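PDB 4TW5: Eps1p from Saccharomyces cerevisiae, which belongs to the thioredoxin-fold proteins and carries a thioredoxin domain, probably followed by a second thioredoxin-like one, with paired cysteines joined as disulfides. Local coordinates for residues Leu14-Phe19 with Ala74-Asp79; Ile30-Pro35 with Gly78-Glu83. All blocks are in the same frame, centred on the assembly; numbering follows the deposited sequence.

Contact 1 of 2, residues Leu14-Phe19 with Ala74-Asp79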
loop_
_atom_site.group_PDB
_atom_site.type_symbol
_atom_site.label_atom_id
_atom_site.label_comp_id
_atom_site.label_asym_id
_atom_site.label_seq_id
_atom_site.Cartn_x
_atom_site.Cartn_y
_atom_site.Cartn_z
ATOM N N LEU A 14 52.257 -30.363 -8.333
ATOM C CA LEU A 14 52.532 -29.889 -9.675
ATOM C C LEU A 14 53.859 -29.139 -9.646
ATOM O O LEU A 14 54.159 -28.454 -8.670
ATOM C CB LEU A 14 51.407 -28.983 -10.156
ATOM C CG LEU A 14 50.058 -29.694 -10.216
ATOM C CD1 LEU A 14 49.011 -28.792 -10.791
ATOM C CD2 LEU A 14 50.187 -30.968 -11.040
ATOM N N ASN A 15 54.625 -29.224 -10.726
ATOM C CA ASN A 15 55.919 -28.552 -10.806
ATOM C C ASN A 15 55.976 -27.849 -12.162
ATOM O O ASN A 15 55.051 -28.018 -12.955
ATOM C CB ASN A 15 57.073 -29.556 -10.603
ATOM C CG ASN A 15 57.030 -30.733 -11.580
ATOM O OD1 ASN A 15 56.870 -30.555 -12.781
ATOM N ND2 ASN A 15 57.188 -31.940 -11.054
ATOM N N PRO A 16 57.041 -27.061 -12.439
ATOM C CA PRO A 16 57.067 -26.320 -13.711
ATOM C C PRO A 16 56.931 -27.180 -14.980
ATOM O O PRO A 16 56.678 -26.647 -16.062
ATOM C CB PRO A 16 58.429 -25.620 -13.665
ATOM C CG PRO A 16 58.679 -25.419 -12.225
ATOM C CD PRO A 16 58.107 -26.595 -11.527
ATOM N N THR A 17 57.088 -28.491 -14.858
ATOM C CA THR A 17 56.935 -29.356 -16.024
ATOM C C THR A 17 55.472 -29.736 -16.239
ATOM O O THR A 17 55.084 -30.111 -17.343
ATOM C CB THR A 17 57.740 -30.665 -15.886
ATOM O OG1 THR A 17 57.050 -31.558 -15.000
ATOM C CG2 THR A 17 59.145 -30.391 -15.371
ATOM N N ASN A 18 54.673 -29.609 -15.182
ATOM C CA ASN A 18 53.283 -30.077 -15.161
ATOM C C ASN A 18 52.200 -29.032 -15.121
ATOM O O ASN A 18 51.079 -29.287 -15.564
ATOM C CB ASN A 18 53.029 -30.933 -13.900
ATOM C CG ASN A 18 53.489 -32.343 -14.034
ATOM O OD1 ASN A 18 53.638 -32.856 -15.142
ATOM N ND2 ASN A 18 53.666 -33.014 -12.898
ATOM N N PHE A 19 52.546 -27.859 -14.604
ATOM C CA PHE A 19 51.543 -26.915 -14.131
ATOM C C PHE A 19 50.594 -26.541 -15.263
ATOM O O PHE A 19 49.408 -26.874 -15.217
ATOM C CB PHE A 19 52.230 -25.675 -13.531
ATOM C CG PHE A 19 51.312 -24.781 -12.750
ATOM C CD1 PHE A 19 50.863 -25.165 -11.503
ATOM C CD2 PHE A 19 50.931 -23.553 -13.237
ATOM C CE1 PHE A 19 50.035 -24.354 -10.764
ATOM C CE2 PHE A 19 50.097 -22.736 -12.502
ATOM C CZ PHE A 19 49.649 -23.140 -11.266
ATOM N N ALA A 74 60.020 -22.850 -6.364
ATOM C CA ALA A 74 60.006 -21.487 -5.851
ATOM C C ALA A 74 59.692 -20.439 -6.910
ATOM O O ALA A 74 58.962 -19.490 -6.642
ATOM C CB ALA A 74 61.335 -21.180 -5.189
ATOM N N ASP A 75 60.226 -20.614 -8.112
ATOM C CA ASP A 75 59.983 -19.665 -9.198
ATOM C C ASP A 75 58.584 -19.832 -9.767
ATOM O O ASP A 75 58.037 -18.918 -10.377
ATOM C CB ASP A 75 61.028 -19.812 -10.305
ATOM C CG ASP A 75 62.425 -19.439 -9.841
ATOM O OD1 ASP A 75 62.640 -18.249 -9.505
ATOM O OD2 ASP A 75 63.296 -20.335 -9.783
ATOM N N LEU A 76 58.020 -21.018 -9.589
ATOM C CA LEU A 76 56.639 -21.247 -9.965
ATOM C C LEU A 76 55.706 -20.413 -9.085
ATOM O O LEU A 76 54.873 -19.652 -9.583
ATOM C CB LEU A 76 56.306 -22.732 -9.864
ATOM C CG LEU A 76 54.854 -23.104 -10.125
ATOM C CD1 LEU A 76 54.474 -22.640 -11.512
ATOM C CD2 LEU A 76 54.691 -24.619 -10.000
ATOM N N CYS A 77 55.868 -20.548 -7.774
ATOM C CA CYS A 77 55.078 -19.788 -6.814
ATOM C C CYS A 77 55.277 -18.265 -6.926
ATOM O O CYS A 77 54.376 -17.487 -6.607
ATOM C CB CYS A 77 55.388 -20.285 -5.408
ATOM S SG CYS A 77 55.007 -22.062 -5.233
ATOM N N GLY A 78 56.453 -17.841 -7.375
ATOM C CA GLY A 78 56.708 -16.430 -7.615
ATOM C C GLY A 78 55.910 -15.897 -8.798
ATOM O O GLY A 78 55.455 -14.749 -8.794
ATOM N N ASP A 79 55.771 -16.730 -9.828
ATOM C CA ASP A 79 54.977 -16.387 -11.005
ATOM C C ASP A 79 53.500 -16.272 -10.671
ATOM O O ASP A 79 52.788 -15.450 -11.243
ATOM C CB ASP A 79 55.151 -17.440 -12.099
ATOM C CG ASP A 79 56.516 -17.404 -12.723
ATOM O OD1 ASP A 79 57.239 -16.411 -12.497
ATOM O OD2 ASP A 79 56.861 -18.364 -13.448
#
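P16 of the loop before helix 19-23 comes nearest to L76 of helix 74-79, with the two CA atoms 6.3 Å apart. On the helix side the contact is made by L76 alone, whose CA-CB bond points at the loop. With CG anti to the backbone N (chi1 175°), the branched end reaches the loop, where CD1 meets mainly the F19 ring, and CD2 meets the main chain, the proline and the ring's CD1 atom. The CD1 methyl sits over one face of the F19 ring, offset toward the rim, and lies 4.2 Å from the ring centroid, 21° off the normal; this is a CH-pi contact. The other methyl, L76 CD2, is 4.1 Å from L14 O and 4.2 Å from P16 CD. In thioredoxin-fold terms, an N-terminal loop here leans on a short helix that follows strand 63-69; L14 is backbone-bonded to Q67 of that strand, and the next helix residue, C77, is disulfide-linked to C70. An Asx turn shapes the loop: N15 OD1 accepts T17 N at 2.9 Å, in the carbonyl plane on a lone pair, although the N-H...O angle is a bent 140°. A backbone bond from N18 N to N15 O (2.8 Å) tightens the same bend. F19, the first residue of helix 19-23, also touches I30 and F32 of strand 27-33; its ring bridges helix 74-79 and the sheet.

Contact 2 of 2, residues Ile30-Pro35 with Gly78-Glu83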
loop_
_atom_site.group_PDB
_atom_site.type_symbol
_atom_site.label_atom_id
_atom_site.label_comp_id
_atom_site.label_asym_id
_atom_site.label_seq_id
_atom_site.Cartn_x
_atom_site.Cartn_y
_atom_site.Cartn_z
ATOM N N ILE A 30 44.160 -25.729 -6.009
ATOM C CA ILE A 30 45.555 -25.991 -5.715
ATOM C C ILE A 30 46.018 -25.453 -4.368
ATOM O O ILE A 30 45.746 -24.305 -4.003
ATOM C CB ILE A 30 46.464 -25.408 -6.799
ATOM C CG1 ILE A 30 45.982 -25.849 -8.180
ATOM C CG2 ILE A 30 47.914 -25.857 -6.584
ATOM C CD1 ILE A 30 46.747 -25.208 -9.336
ATOM N N ASP A 31 46.723 -26.307 -3.631
ATOM C CA ASP A 31 47.323 -25.911 -2.370
ATOM C C ASP A 31 48.797 -25.544 -2.563
ATOM O O ASP A 31 49.658 -26.420 -2.645
ATOM C CB ASP A 31 47.190 -27.024 -1.322
ATOM C CG ASP A 31 48.024 -26.751 -0.075
ATOM O OD1 ASP A 31 48.298 -25.568 0.218
ATOM O OD2 ASP A 31 48.415 -27.716 0.614
ATOM N N PHE A 32 49.078 -24.251 -2.660
ATOM C CA PHE A 32 50.455 -23.777 -2.652
ATOM C C PHE A 32 50.932 -23.795 -1.210
ATOM O O PHE A 32 50.565 -22.936 -0.409
ATOM C CB PHE A 32 50.565 -22.382 -3.281
ATOM C CG PHE A 32 50.250 -22.376 -4.750
ATOM C CD1 PHE A 32 48.944 -22.291 -5.196
ATOM C CD2 PHE A 32 51.264 -22.511 -5.683
ATOM C CE1 PHE A 32 48.666 -22.322 -6.550
ATOM C CE2 PHE A 32 50.991 -22.539 -7.033
ATOM C CZ PHE A 32 49.694 -22.441 -7.469
ATOM N N TYR A 33 51.755 -24.787 -0.888
ATOM C CA TYR A 33 52.131 -25.040 0.493
ATOM C C TYR A 33 53.634 -25.027 0.629
ATOM O O TYR A 33 54.362 -25.034 -0.368
ATOM C CB TYR A 33 51.599 -26.386 0.966
ATOM C CG TYR A 33 52.403 -27.554 0.433
ATOM C CD1 TYR A 33 53.324 -28.214 1.244
ATOM C CD2 TYR A 33 52.261 -27.984 -0.878
ATOM C CE1 TYR A 33 54.068 -29.268 0.768
ATOM C CE2 TYR A 33 53.000 -29.043 -1.361
ATOM C CZ TYR A 33 53.905 -29.676 -0.531
ATOM O OH TYR A 33 54.642 -30.729 -1.002
ATOM N N SER A 34 54.093 -25.023 1.872
ATOM C CA SER A 34 55.511 -25.118 2.166
ATOM C C SER A 34 55.842 -26.177 3.202
ATOM O O SER A 34 55.131 -26.332 4.195
ATOM C CB SER A 34 56.040 -23.770 2.643
ATOM O OG SER A 34 57.302 -23.928 3.253
ATOM N N PRO A 35 56.917 -26.933 2.959
ATOM C CA PRO A 35 57.403 -27.911 3.932
ATOM C C PRO A 35 57.975 -27.172 5.136
ATOM O O PRO A 35 58.220 -27.760 6.184
ATOM C CB PRO A 35 58.495 -28.663 3.167
ATOM C CG PRO A 35 58.928 -27.715 2.106
ATOM C CD PRO A 35 57.692 -26.970 1.710
ATOM N N GLY A 78 56.453 -17.841 -7.375
ATOM C CA GLY A 78 56.708 -16.430 -7.615
ATOM C C GLY A 78 55.910 -15.897 -8.798
ATOM O O GLY A 78 55.455 -14.749 -8.794
ATOM N N ASP A 79 55.771 -16.730 -9.828
ATOM C CA ASP A 79 54.977 -16.387 -11.005
ATOM C C ASP A 79 53.500 -16.272 -10.671
ATOM O O ASP A 79 52.788 -15.450 -11.243
ATOM C CB ASP A 79 55.151 -17.440 -12.099
ATOM C CG ASP A 79 56.516 -17.404 -12.723
ATOM O OD1 ASP A 79 57.239 -16.411 -12.497
ATOM O OD2 ASP A 79 56.861 -18.364 -13.448
ATOM N N GLU A 80 53.052 -17.100 -9.733
ATOM C CA GLU A 80 51.648 -17.147 -9.347
ATOM C C GLU A 80 51.381 -16.147 -8.227
ATOM O O GLU A 80 50.254 -16.038 -7.735
ATOM C CB GLU A 80 51.243 -18.569 -8.930
ATOM C CG GLU A 80 51.240 -19.575 -10.087
ATOM C CD GLU A 80 50.319 -19.163 -11.243
ATOM O OE1 GLU A 80 49.208 -18.660 -10.972
ATOM O OE2 GLU A 80 50.709 -19.331 -12.423
ATOM N N ASN A 81 52.436 -15.448 -7.813
ATOM C CA ASN A 81 52.337 -14.363 -6.838
ATOM C C ASN A 81 51.789 -14.810 -5.488
ATOM O O ASN A 81 50.951 -14.131 -4.906
ATOM C CB ASN A 81 51.465 -13.241 -7.399
ATOM C CG ASN A 81 52.026 -12.658 -8.680
ATOM O OD1 ASN A 81 53.057 -11.982 -8.665
ATOM N ND2 ASN A 81 51.353 -12.923 -9.805
ATOM N N ILE A 82 52.261 -15.953 -5.001
ATOM C CA ILE A 82 51.860 -16.454 -3.690
ATOM C C ILE A 82 52.265 -15.478 -2.596
ATOM O O ILE A 82 53.434 -15.114 -2.490
ATOM C CB ILE A 82 52.497 -17.832 -3.403
ATOM C CG1 ILE A 82 52.149 -18.824 -4.512
ATOM C CG2 ILE A 82 52.074 -18.362 -2.035
ATOM C CD1 ILE A 82 50.655 -18.931 -4.787
ATOM N N GLU A 83 51.303 -15.058 -1.779
ATOM C CA GLU A 83 51.593 -14.127 -0.699
ATOM C C GLU A 83 51.764 -14.853 0.628
ATOM O O GLU A 83 52.642 -14.509 1.411
ATOM C CB GLU A 83 50.520 -13.037 -0.574
ATOM C CG GLU A 83 50.298 -12.204 -1.836
ATOM C CD GLU A 83 49.065 -11.312 -1.757
ATOM O OE1 GLU A 83 48.075 -11.711 -1.111
ATOM O OE2 GLU A 83 49.096 -10.195 -2.326
#
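I82 lays its end methyl on the ring of F32, with CD1 3.5 Å from F32 CG. CD1 stands over one face, offset toward the rim on the CB side, and measures 3.8 Å to the ring centroid at 24° from the normal, which qualifies as CH-pi. I82 CG1 adds a longer approach of 4.0 Å to F32 CD2, and the two side chains cross at about a right angle. At the far end of the ring, E80 brings its methylene, not its carboxylate, into contact: CG is 4.2 Å from F32 CZ, at an oblique approach. The glutamate chain is bent at chi2; the carboxylate plane is 19° from that of the ring, and OE1 is hydrogen-bonded to Y91 OH. What places E80 and I82 on the same ring is the end of helix 74-79. N81, with a phi of 61°, is the first residue to leave helical geometry, and two bonds back into the last turn make this a Schellman motif; one of them, N81 N to G78 O, is weak at 3.3 Å. On the opposite segment, F32 is held in strand 27-33 by backbone bonding with E87, and V68 and R89 of the neighbouring strands touch its side chain. R89 also bonds through NH1 to E80 O, tying the helix end to strand 87-92. Because no hydrogen bond crosses between the two segments, their cohesion is apolar: E80 contributes methylene surface to the ring while its carboxylate, probably ionised, is engaged by the tyrosine hydroxyl, a division consistent with packing at the margin of a thioredoxin-like core.

In the fold
Contacts 1 and 2, with centres 9 Å apart, share G78 and D79 and use overlapping parts of helix 74-79 and the turn that ends it. They touch directly: F19 CE1 of contact 1 packs 3.7 Å from I30 CD1 of contact 2, and C77 SG lies 3.8 Å from F32 CD2. The main chain joins them too, through a probable hydrogen bond between C77 O and I82 N at 3.1 Å. F19 also reaches the helix end of contact 2, with CE2 packed 3.5 Å from E80 OE2. Inner strand 27-33 then leads, through S34 and P35, to the C37-C40 disulfide, while C77 itself belongs to the C70-C77 disulfide.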